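Local coordinates for phenylacetate-coenzyme A ligase (Bacteroides vulgatus, PDB 3LAX), which belongs to the AMP-binding enzyme family and is represented here by its C-terminal alpha/beta domain, at residues A[8-13]-A[41-46]; A[24-29]-A[64-69]; A[35-40]-A[104-109]. All blocks are in the same frame, centred on the assembly; numbering follows the deposited sequence.

In the fold
From the N terminus, the small hairpin 7-9/12-14 reaches forward to the start of strand 43-52 in interaction 1 (8-13 with 41-46). Before that loop closes, the turn after helix 16-24 has begun interaction 2, which ends on helix 60-78 (24-29 with 64-69). Interaction 3 starts within both loops, on strand 32-40, and closes at the C terminus (35-40 with 104-109). Each pair of contacts therefore crosses along the chain. Interactions 1 and 3 touch, with centres about 8 Å apart, at one end of the mixed sheet. Interaction 2 lies across the chain's centre, about 24 and 25 Å from their centres, and ties the turn after helix 16-24 to helix 60-78.

Interaction 1 (A[8-13]-A[41-46]); sequences ILKGVN and ESNDEM
Asp44 OD1 and Lys10 NZ form a long salt bridge of 3.6 Å, and Thr39 OG1 holds the same oxygen by a hydrogen bond. The other oxygen, OD2, pairs with Arg106 NH1, which also donates to Ile8 O; this arginine probably favours the charged carboxylate. The lysine chain is bent at chi2 (43°), which turns CD back, and it crosses Asn43 roughly at right angles, with CE 3.4 Å from Asn43 CB. Lys10 is modelled in two conformers, and here NZ comes doubtfully close to the backbone N of Asp44, donor against donor, so its placement, and with it the salt bridge, is tentative. Lys10 and Gly11 form the two-residue loop of a beta hairpin, a type I' turn from Leu9 to Val12 with backbone bonds both ways: Leu9 N to Val12 O is 2.9 Å and Val12 N to Leu9 O is 2.8 Å. Both loop residues have positive phi. Next to the loop, Leu9 divides its branches between two residues of strand 43-52. CG stands anti to the backbone N (chi1 179°), CD1 presses on Asp44 CB at 3.4 Å, and CD2 meets CB of Met46, a selenomethionine, at 3.7 Å. Leu9 and Asp44 run past one another in opposing senses, while the Met46 chain, bent at its end, brings CE to 4.2 Å from Leu9 CD2.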
loop_
_atom_site.group_PDB
_atom_site.type_symbol
_atom_site.label_atom_id
_atom_site.label_comp_id
_atom_site.label_asym_id
_atom_site.label_seq_id
_atom_site.Cartn_x
_atom_site.Cartn_y
_atom_site.Cartn_z
ATOM N N ILE A 8 -3.463 -12.664 -5.488
ATOM C CA ILE A 8 -4.223 -13.507 -4.582
ATOM C C ILE A 8 -3.491 -13.591 -3.252
ATOM O O ILE A 8 -2.314 -13.952 -3.208
ATOM C CB ILE A 8 -4.419 -14.910 -5.173
ATOM C CG1 ILE A 8 -5.259 -14.823 -6.452
ATOM C CG2 ILE A 8 -5.074 -15.831 -4.157
ATOM C CD1 ILE A 8 -5.348 -16.130 -7.216
ATOM N N LEU A 9 -4.182 -13.239 -2.176
ATOM C CA LEU A 9 -3.582 -13.220 -0.853
ATOM C C LEU A 9 -4.515 -13.900 0.140
ATOM O O LEU A 9 -5.662 -13.483 0.301
ATOM C CB LEU A 9 -3.302 -11.781 -0.428
ATOM C CG LEU A 9 -2.681 -11.589 0.952
ATOM C CD1 LEU A 9 -1.238 -12.078 0.978
ATOM C CD2 LEU A 9 -2.745 -10.132 1.317
ATOM N N LYS A 10 -4.002 -14.933 0.809
ATOM C CA LYS A 10 -4.816 -15.741 1.714
ATOM C C LYS A 10 -6.192 -16.076 1.131
ATOM O O LYS A 10 -7.208 -15.905 1.817
ATOM C CB LYS A 10 -4.983 -15.024 3.057
ATOM C CG LYS A 10 -4.115 -15.582 4.171
ATOM C CD LYS A 10 -2.710 -15.872 3.683
ATOM C CE LYS A 10 -1.900 -16.556 4.764
ATOM N NZ LYS A 10 -0.670 -17.190 4.221
ATOM N N GLY A 11 -6.223 -16.527 -0.120
ATOM C CA GLY A 11 -7.460 -16.920 -0.772
ATOM C C GLY A 11 -8.267 -15.787 -1.377
ATOM O O GLY A 11 -9.239 -16.037 -2.085
ATOM N N VAL A 12 -7.865 -14.545 -1.113
ATOM C CA VAL A 12 -8.649 -13.385 -1.527
ATOM C C VAL A 12 -8.066 -12.728 -2.776
ATOM O O VAL A 12 -6.906 -12.300 -2.780
ATOM C CB VAL A 12 -8.743 -12.329 -0.390
ATOM C CG1 VAL A 12 -9.571 -11.127 -0.833
ATOM C CG2 VAL A 12 -9.315 -12.953 0.888
ATOM N N ASN A 13 -8.863 -12.646 -3.836
ATOM C CA ASN A 13 -8.432 -11.976 -5.053
ATOM C C ASN A 13 -8.505 -10.475 -4.853
ATOM O O ASN A 13 -9.528 -9.949 -4.419
ATOM C CB ASN A 13 -9.313 -12.366 -6.246
ATOM C CG ASN A 13 -9.106 -13.793 -6.683
ATOM O OD1 ASN A 13 -9.096 -14.089 -7.878
ATOM N ND2 ASN A 13 -8.936 -14.689 -5.722
ATOM N N GLU A 41 6.897 -15.944 8.594
ATOM C CA GLU A 41 6.791 -17.212 9.298
ATOM C C GLU A 41 5.908 -18.155 8.503
ATOM O O GLU A 41 6.322 -18.716 7.488
ATOM C CB GLU A 41 6.171 -17.015 10.680
ATOM C CG GLU A 41 6.771 -15.894 11.495
ATOM C CD GLU A 41 5.775 -15.326 12.481
ATOM O OE1 GLU A 41 4.605 -15.128 12.087
ATOM O OE2 GLU A 41 6.157 -15.078 13.644
ATOM N N SER A 42 4.674 -18.301 8.971
ATOM C CA SER A 42 3.721 -19.231 8.384
ATOM C C SER A 42 2.884 -18.597 7.277
ATOM O O SER A 42 2.688 -19.193 6.219
ATOM C CB SER A 42 2.792 -19.771 9.472
ATOM O OG SER A 42 2.021 -18.724 10.039
ATOM N N ASN A 43 2.390 -17.388 7.521
ATOM C CA ASN A 43 1.387 -16.805 6.637
ATOM C C ASN A 43 1.861 -15.630 5.787
ATOM O O ASN A 43 2.990 -15.156 5.916
ATOM C CB ASN A 43 0.137 -16.412 7.431
ATOM C CG ASN A 43 0.324 -15.133 8.220
ATOM O OD1 ASN A 43 -0.648 -14.457 8.560
ATOM N ND2 ASN A 43 1.575 -14.788 8.508
ATOM N N ASP A 44 0.972 -15.166 4.918
ATOM C CA ASP A 44 1.288 -14.098 3.985
ATOM C C ASP A 44 0.836 -12.747 4.519
ATOM O O ASP A 44 -0.224 -12.627 5.136
ATOM C CB ASP A 44 0.618 -14.357 2.637
ATOM C CG ASP A 44 1.188 -15.563 1.920
ATOM O OD1 ASP A 44 2.254 -16.073 2.347
ATOM O OD2 ASP A 44 0.564 -15.992 0.924
ATOM N N GLU A 45 1.647 -11.730 4.264
ATOM C CA GLU A 45 1.336 -10.380 4.691
ATOM C C GLU A 45 1.433 -9.435 3.504
ATOM O O GLU A 45 2.257 -9.632 2.615
ATOM C CB GLU A 45 2.308 -9.925 5.776
ATOM C CG GLU A 45 1.933 -10.322 7.188
ATOM C CD GLU A 45 2.667 -9.487 8.223
ATOM O OE1 GLU A 45 3.880 -9.715 8.428
ATOM O OE2 GLU A 45 2.030 -8.595 8.826
HETATM N N MSE A 46 0.586 -8.411 3.496
HETATM C CA MSE A 46 0.686 -7.332 2.528
HETATM C C MSE A 46 1.098 -6.057 3.237
HETATM O O MSE A 46 0.476 -5.676 4.220
HETATM C CB MSE A 46 -0.656 -7.091 1.824
HETATM C CG MSE A 46 -0.663 -5.823 0.977
HETATM SE SE MSE A 46 -2.352 -5.335 0.143
HETATM C CE MSE A 46 -2.428 -6.778 -1.128
#

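Interaction 2 (A[24-29]-A[64-69]); sequences LQFKEL and QALTRE
Leu66 of helix 60-78 points its two methyl branches at different residues of the turn that follows helix 16-24. CG sits anti to its backbone N (chi1 174°). From there CD1 meets Phe26 CD1 at 3.6 Å, coming at the ring obliquely, and CD2 rests on Glu28 CB, also at 3.6 Å. Both Phe26 and Glu28 lie antiparallel to the leucine, each side chain passing it from the other direction. Farther in, Leu29 CD2 touches Leu66 CD2 more loosely, at 4.2 Å. Glu69, one helical turn on, crosses Phe26 at about a right angle and brings its CG to the ring edge, 4.0 Å from CE1 and from CZ; the ring and the Glu69 carboxylate planes are 58° apart. A type I beta turn, closed by Leu29 N to Phe26 O at 3.1 Å, carries Phe26, Glu28 and Leu29, the last already in strand 29-30. Leu66 and Leu29 both touch Leu86 of the outermost strand 83-87. The touching atoms are mostly carbon, and the Glu69 carboxylate is bound by Arg72 and Gln73. Glu28 OE1 sits in plane at the Phe26 ring edge, consistent with an oxygen facing the positive rim of the ring.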
loop_
_atom_site.group_PDB
_atom_site.type_symbol
_atom_site.label_atom_id
_atom_site.label_comp_id
_atom_site.label_asym_id
_atom_site.label_seq_id
_atom_site.Cartn_x
_atom_site.Cartn_y
_atom_site.Cartn_z
ATOM N N LEU A 24 -4.921 7.707 -4.139
ATOM C CA LEU A 24 -4.852 8.935 -4.930
ATOM C C LEU A 24 -5.709 10.068 -4.391
ATOM O O LEU A 24 -5.437 11.237 -4.666
ATOM C CB LEU A 24 -5.262 8.671 -6.370
ATOM C CG LEU A 24 -4.170 8.272 -7.342
ATOM C CD1 LEU A 24 -4.822 7.844 -8.648
ATOM C CD2 LEU A 24 -3.171 9.418 -7.560
ATOM N N GLN A 25 -6.748 9.740 -3.639
ATOM C CA GLN A 25 -7.675 10.758 -3.146
ATOM C C GLN A 25 -7.120 11.573 -1.983
ATOM O O GLN A 25 -7.655 12.638 -1.660
ATOM C CB GLN A 25 -9.021 10.140 -2.748
ATOM C CG GLN A 25 -10.024 10.021 -3.894
ATOM C CD GLN A 25 -10.311 11.353 -4.575
ATOM O OE1 GLN A 25 -10.949 12.240 -4.001
ATOM N NE2 GLN A 25 -9.849 11.492 -5.813
ATOM N N PHE A 26 -6.047 11.085 -1.353
ATOM C CA PHE A 26 -5.455 11.784 -0.199
ATOM C C PHE A 26 -4.479 12.882 -0.601
ATOM O O PHE A 26 -3.439 12.607 -1.211
ATOM C CB PHE A 26 -4.729 10.809 0.733
ATOM C CG PHE A 26 -5.642 9.874 1.479
ATOM C CD1 PHE A 26 -6.069 10.180 2.761
ATOM C CD2 PHE A 26 -6.089 8.697 0.889
ATOM C CE1 PHE A 26 -6.895 9.323 3.457
ATOM C CE2 PHE A 26 -6.921 7.833 1.576
ATOM C CZ PHE A 26 -7.334 8.144 2.862
ATOM N N LYS A 27 -4.815 14.123 -0.250
ATOM C CA LYS A 27 -3.951 15.248 -0.571
ATOM C C LYS A 27 -2.611 15.106 0.138
ATOM O O LYS A 27 -1.603 15.611 -0.338
ATOM C CB LYS A 27 -4.621 16.574 -0.196
ATOM C CG LYS A 27 -4.964 16.712 1.274
ATOM C CD LYS A 27 -5.825 17.944 1.524
ATOM C CE LYS A 27 -5.100 19.239 1.151
ATOM N NZ LYS A 27 -5.097 19.529 -0.317
ATOM N N GLU A 28 -2.605 14.385 1.255
ATOM C CA GLU A 28 -1.395 14.220 2.047
ATOM C C GLU A 28 -0.398 13.268 1.410
ATOM O O GLU A 28 0.728 13.165 1.879
ATOM C CB GLU A 28 -1.738 13.679 3.437
ATOM C CG GLU A 28 -2.679 14.565 4.241
ATOM C CD GLU A 28 -4.161 14.193 4.096
ATOM O OE1 GLU A 28 -4.564 13.554 3.085
ATOM O OE2 GLU A 28 -4.921 14.560 5.019
ATOM N N LEU A 29 -0.823 12.535 0.381
ATOM C CA LEU A 29 0.020 11.502 -0.217
ATOM C C LEU A 29 0.503 11.871 -1.614
ATOM O O LEU A 29 -0.175 12.587 -2.352
ATOM C CB LEU A 29 -0.743 10.171 -0.310
ATOM C CG LEU A 29 -1.302 9.587 0.985
ATOM C CD1 LEU A 29 -2.067 8.278 0.678
ATOM C CD2 LEU A 29 -0.198 9.340 2.009
ATOM N N GLN A 64 -0.275 9.411 12.298
ATOM C CA GLN A 64 -0.944 8.205 12.784
ATOM C C GLN A 64 -2.398 8.159 12.340
ATOM O O GLN A 64 -2.884 7.115 11.913
ATOM C CB GLN A 64 -0.923 8.140 14.311
ATOM C CG GLN A 64 0.373 7.703 14.945
ATOM C CD GLN A 64 0.255 7.650 16.459
ATOM O OE1 GLN A 64 0.812 6.768 17.107
ATOM N NE2 GLN A 64 -0.497 8.584 17.024
ATOM N N ALA A 65 -3.106 9.279 12.462
ATOM C CA ALA A 65 -4.518 9.332 12.065
ATOM C C ALA A 65 -4.661 9.047 10.576
ATOM O O ALA A 65 -5.566 8.317 10.151
ATOM C CB ALA A 65 -5.111 10.692 12.400
ATOM N N LEU A 66 -3.765 9.621 9.785
ATOM C CA LEU A 66 -3.747 9.405 8.343
ATOM C C LEU A 66 -3.522 7.924 8.039
ATOM O O LEU A 66 -4.227 7.339 7.213
ATOM C CB LEU A 66 -2.648 10.266 7.704
ATOM C CG LEU A 66 -2.358 10.087 6.216
ATOM C CD1 LEU A 66 -3.609 10.337 5.360
ATOM C CD2 LEU A 66 -1.198 10.985 5.788
ATOM N N THR A 67 -2.554 7.316 8.713
ATOM C CA THR A 67 -2.245 5.905 8.506
ATOM C C THR A 67 -3.477 5.054 8.822
ATOM O O THR A 67 -3.824 4.136 8.069
ATOM C CB THR A 67 -1.052 5.471 9.384
ATOM O OG1 THR A 67 0.110 6.222 9.012
ATOM C CG2 THR A 67 -0.749 3.985 9.182
ATOM N N ARG A 68 -4.152 5.371 9.924
ATOM C CA ARG A 68 -5.358 4.657 10.352
ATOM C C ARG A 68 -6.466 4.777 9.311
ATOM O O ARG A 68 -7.113 3.782 8.956
ATOM C CB ARG A 68 -5.825 5.225 11.694
ATOM C CG ARG A 68 -7.172 4.738 12.219
ATOM C CD ARG A 68 -7.653 5.727 13.311
ATOM N NE ARG A 68 -8.763 5.224 14.119
ATOM C CZ ARG A 68 -9.442 5.947 15.007
ATOM N NH1 ARG A 68 -9.147 7.227 15.203
ATOM N NH2 ARG A 68 -10.426 5.390 15.699
ATOM N N GLU A 69 -6.692 5.981 8.805
ATOM C CA GLU A 69 -7.763 6.193 7.834
ATOM C C GLU A 69 -7.488 5.458 6.523
ATOM O O GLU A 69 -8.395 4.857 5.934
ATOM C CB GLU A 69 -7.971 7.689 7.582
ATOM C CG GLU A 69 -9.021 7.994 6.514
ATOM C CD GLU A 69 -10.431 7.515 6.866
ATOM O OE1 GLU A 69 -10.702 7.106 8.019
ATOM O OE2 GLU A 69 -11.285 7.569 5.967
#

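Interaction 3 (A[35-40]-A[104-109]); sequences ITLETA and DLRKTF
An Asx turn ends the edge strand of the mixed alpha/beta-domain sheet, where strand 102-104 runs parallel to strand 32-40 and the chain then leaves toward its C terminus. Asp104 pairs with Leu37 as a parallel bridge, both side chains on the same face of the sheet, and the next residue makes the one direct hydrogen bond between the segments: Leu105 N to Leu37 O, 2.8 Å, with an N-H...O angle of 162°. The turn itself is made by Asp104 OD1, which accepts Arg106 N at 3.1 Å on its anti side. The same oxygen takes Arg106 NE at 2.9 Å on its syn side, and the two donors come from opposite faces of the carboxylate plane. OD2 meets Arg106 NH2 at 2.9 Å. This gives a side-on, two-pronged salt bridge in which both oxygens lie in the guanidinium plane but the carboxylate is tilted against it; OD1, with two donors, fixes both the turn and the arginine. Leu37 lies against the pair: its CD1 is 3.5 Å from Asp104 OD2 and 3.6 Å from Arg106 NH2, approaching the guanidinium obliquely. The remaining nitrogen, NH1, reaches over to strand 7-9 and strand 43-52. Nearer its backbone, Arg106 crosses Thr39 at about a right angle, with CG against OG1, and Leu105 CD1 only brushes Thr36 CG2. Beyond the bridge the chain after Asp104 is linked to strand 32-40 through two waters. One accepts from Thr39 N and donates to Leu105 O; a second accepts from Lys107 N and lies 2.6 Å from Thr39 OG1, a hydroxyl also bound to Asp44.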
loop_
_atom_site.group_PDB
_atom_site.type_symbol
_atom_site.label_atom_id
_atom_site.label_comp_id
_atom_site.label_asym_id
_atom_site.label_seq_id
_atom_site.Cartn_x
_atom_site.Cartn_y
_atom_site.Cartn_z
ATOM N N ILE A 35 3.277 -2.048 -3.146
ATOM C CA ILE A 35 2.625 -3.105 -2.404
ATOM C C ILE A 35 3.613 -4.261 -2.331
ATOM O O ILE A 35 4.041 -4.773 -3.364
ATOM C CB ILE A 35 1.358 -3.586 -3.145
ATOM C CG1 ILE A 35 0.353 -2.438 -3.334
ATOM C CG2 ILE A 35 0.718 -4.748 -2.423
ATOM C CD1 ILE A 35 -0.718 -2.733 -4.403
ATOM N N THR A 36 4.004 -4.655 -1.125
ATOM C CA THR A 36 4.937 -5.769 -0.977
ATOM C C THR A 36 4.235 -6.960 -0.342
ATOM O O THR A 36 3.610 -6.828 0.712
ATOM C CB THR A 36 6.179 -5.400 -0.127
ATOM O OG1 THR A 36 6.887 -4.326 -0.755
ATOM C CG2 THR A 36 7.119 -6.609 -0.002
ATOM N N LEU A 37 4.317 -8.115 -1.000
ATOM C CA LEU A 37 3.718 -9.341 -0.488
ATOM C C LEU A 37 4.844 -10.239 -0.015
ATOM O O LEU A 37 5.808 -10.477 -0.744
ATOM C CB LEU A 37 2.920 -10.061 -1.586
ATOM C CG LEU A 37 1.839 -9.202 -2.257
ATOM C CD1 LEU A 37 1.235 -9.889 -3.481
ATOM C CD2 LEU A 37 0.742 -8.812 -1.266
ATOM N N GLU A 38 4.741 -10.742 1.204
ATOM C CA GLU A 38 5.754 -11.672 1.667
ATOM C C GLU A 38 5.183 -12.722 2.591
ATOM O O GLU A 38 4.043 -12.623 3.037
ATOM C CB GLU A 38 6.926 -10.933 2.317
ATOM C CG GLU A 38 6.531 -9.884 3.325
ATOM C CD GLU A 38 7.633 -8.863 3.545
ATOM O OE1 GLU A 38 8.816 -9.267 3.640
ATOM O OE2 GLU A 38 7.312 -7.657 3.616
ATOM N N THR A 39 5.980 -13.750 2.844
ATOM C CA THR A 39 5.585 -14.806 3.749
ATOM C C THR A 39 6.301 -14.591 5.076
ATOM O O THR A 39 7.518 -14.730 5.162
ATOM C CB THR A 39 5.918 -16.183 3.159
ATOM O OG1 THR A 39 5.331 -16.285 1.854
ATOM C CG2 THR A 39 5.382 -17.299 4.052
ATOM N N ALA A 40 5.537 -14.210 6.095
ATOM C CA ALA A 40 6.073 -13.989 7.434
ATOM C C ALA A 40 5.824 -15.224 8.282
ATOM O O ALA A 40 4.683 -15.514 8.646
ATOM C CB ALA A 40 5.425 -12.770 8.071
ATOM N N ASP A 104 6.262 -8.991 -5.162
ATOM C CA ASP A 104 5.775 -10.224 -4.556
ATOM C C ASP A 104 6.953 -11.147 -4.274
ATOM O O ASP A 104 7.520 -11.757 -5.184
ATOM C CB ASP A 104 4.755 -10.912 -5.470
ATOM C CG ASP A 104 3.996 -12.025 -4.773
ATOM O OD1 ASP A 104 4.447 -12.507 -3.709
ATOM O OD2 ASP A 104 2.930 -12.423 -5.296
ATOM N N LEU A 105 7.304 -11.247 -2.997
ATOM C CA LEU A 105 8.479 -11.981 -2.575
ATOM C C LEU A 105 8.107 -13.355 -2.057
ATOM O O LEU A 105 8.939 -14.066 -1.507
ATOM C CB LEU A 105 9.199 -11.193 -1.488
ATOM C CG LEU A 105 9.638 -9.792 -1.924
ATOM C CD1 LEU A 105 10.360 -9.065 -0.797
ATOM C CD2 LEU A 105 10.529 -9.887 -3.156
ATOM N N ARG A 106 6.846 -13.730 -2.223
ATOM C CA ARG A 106 6.416 -15.050 -1.809
ATOM C C ARG A 106 6.924 -16.039 -2.834
ATOM O O ARG A 106 7.265 -15.661 -3.954
ATOM C CB ARG A 106 4.895 -15.116 -1.723
ATOM C CG ARG A 106 4.307 -14.094 -0.757
ATOM C CD ARG A 106 2.801 -14.137 -0.827
ATOM N NE ARG A 106 2.332 -13.722 -2.144
ATOM C CZ ARG A 106 1.074 -13.827 -2.554
ATOM N NH1 ARG A 106 0.155 -14.340 -1.744
ATOM N NH2 ARG A 106 0.737 -13.419 -3.772
ATOM N N LYS A 107 6.992 -17.304 -2.459
ATOM C CA LYS A 107 7.334 -18.309 -3.449
ATOM C C LYS A 107 6.080 -18.755 -4.189
ATOM O O LYS A 107 5.013 -18.897 -3.587
ATOM C CB LYS A 107 8.102 -19.465 -2.807
ATOM C CG LYS A 107 9.545 -19.075 -2.518
ATOM C CD LYS A 107 10.288 -20.096 -1.687
ATOM C CE LYS A 107 11.734 -19.666 -1.519
ATOM N NZ LYS A 107 11.825 -18.256 -1.042
ATOM N N THR A 108 6.209 -18.925 -5.504
ATOM C CA THR A 108 5.090 -19.343 -6.348
ATOM C C THR A 108 4.565 -20.716 -5.940
ATOM O O THR A 108 3.385 -21.015 -6.134
ATOM C CB THR A 108 5.488 -19.372 -7.844
ATOM O OG1 THR A 108 5.859 -18.054 -8.268
ATOM C CG2 THR A 108 4.328 -19.869 -8.708
ATOM N N PHE A 109 5.443 -21.535 -5.362
ATOM C CA PHE A 109 5.123 -22.926 -5.026
ATOM C C PHE A 109 3.679 -23.156 -4.571
ATOM O O PHE A 109 2.790 -23.402 -5.388
ATOM C CB PHE A 109 6.144 -23.517 -4.030
ATOM C CG PHE A 109 5.859 -23.216 -2.574
ATOM C CD1 PHE A 109 6.871 -23.314 -1.633
ATOM C CD2 PHE A 109 4.592 -22.855 -2.142
ATOM C CE1 PHE A 109 6.628 -23.053 -0.297
ATOM C CE2 PHE A 109 4.341 -22.592 -0.806
ATOM C CZ PHE A 109 5.362 -22.692 0.118
HETATM O O HOH W 1 8.569 -13.907 1.448
HETATM O O HOH W 2 6.599 -17.879 0.247
#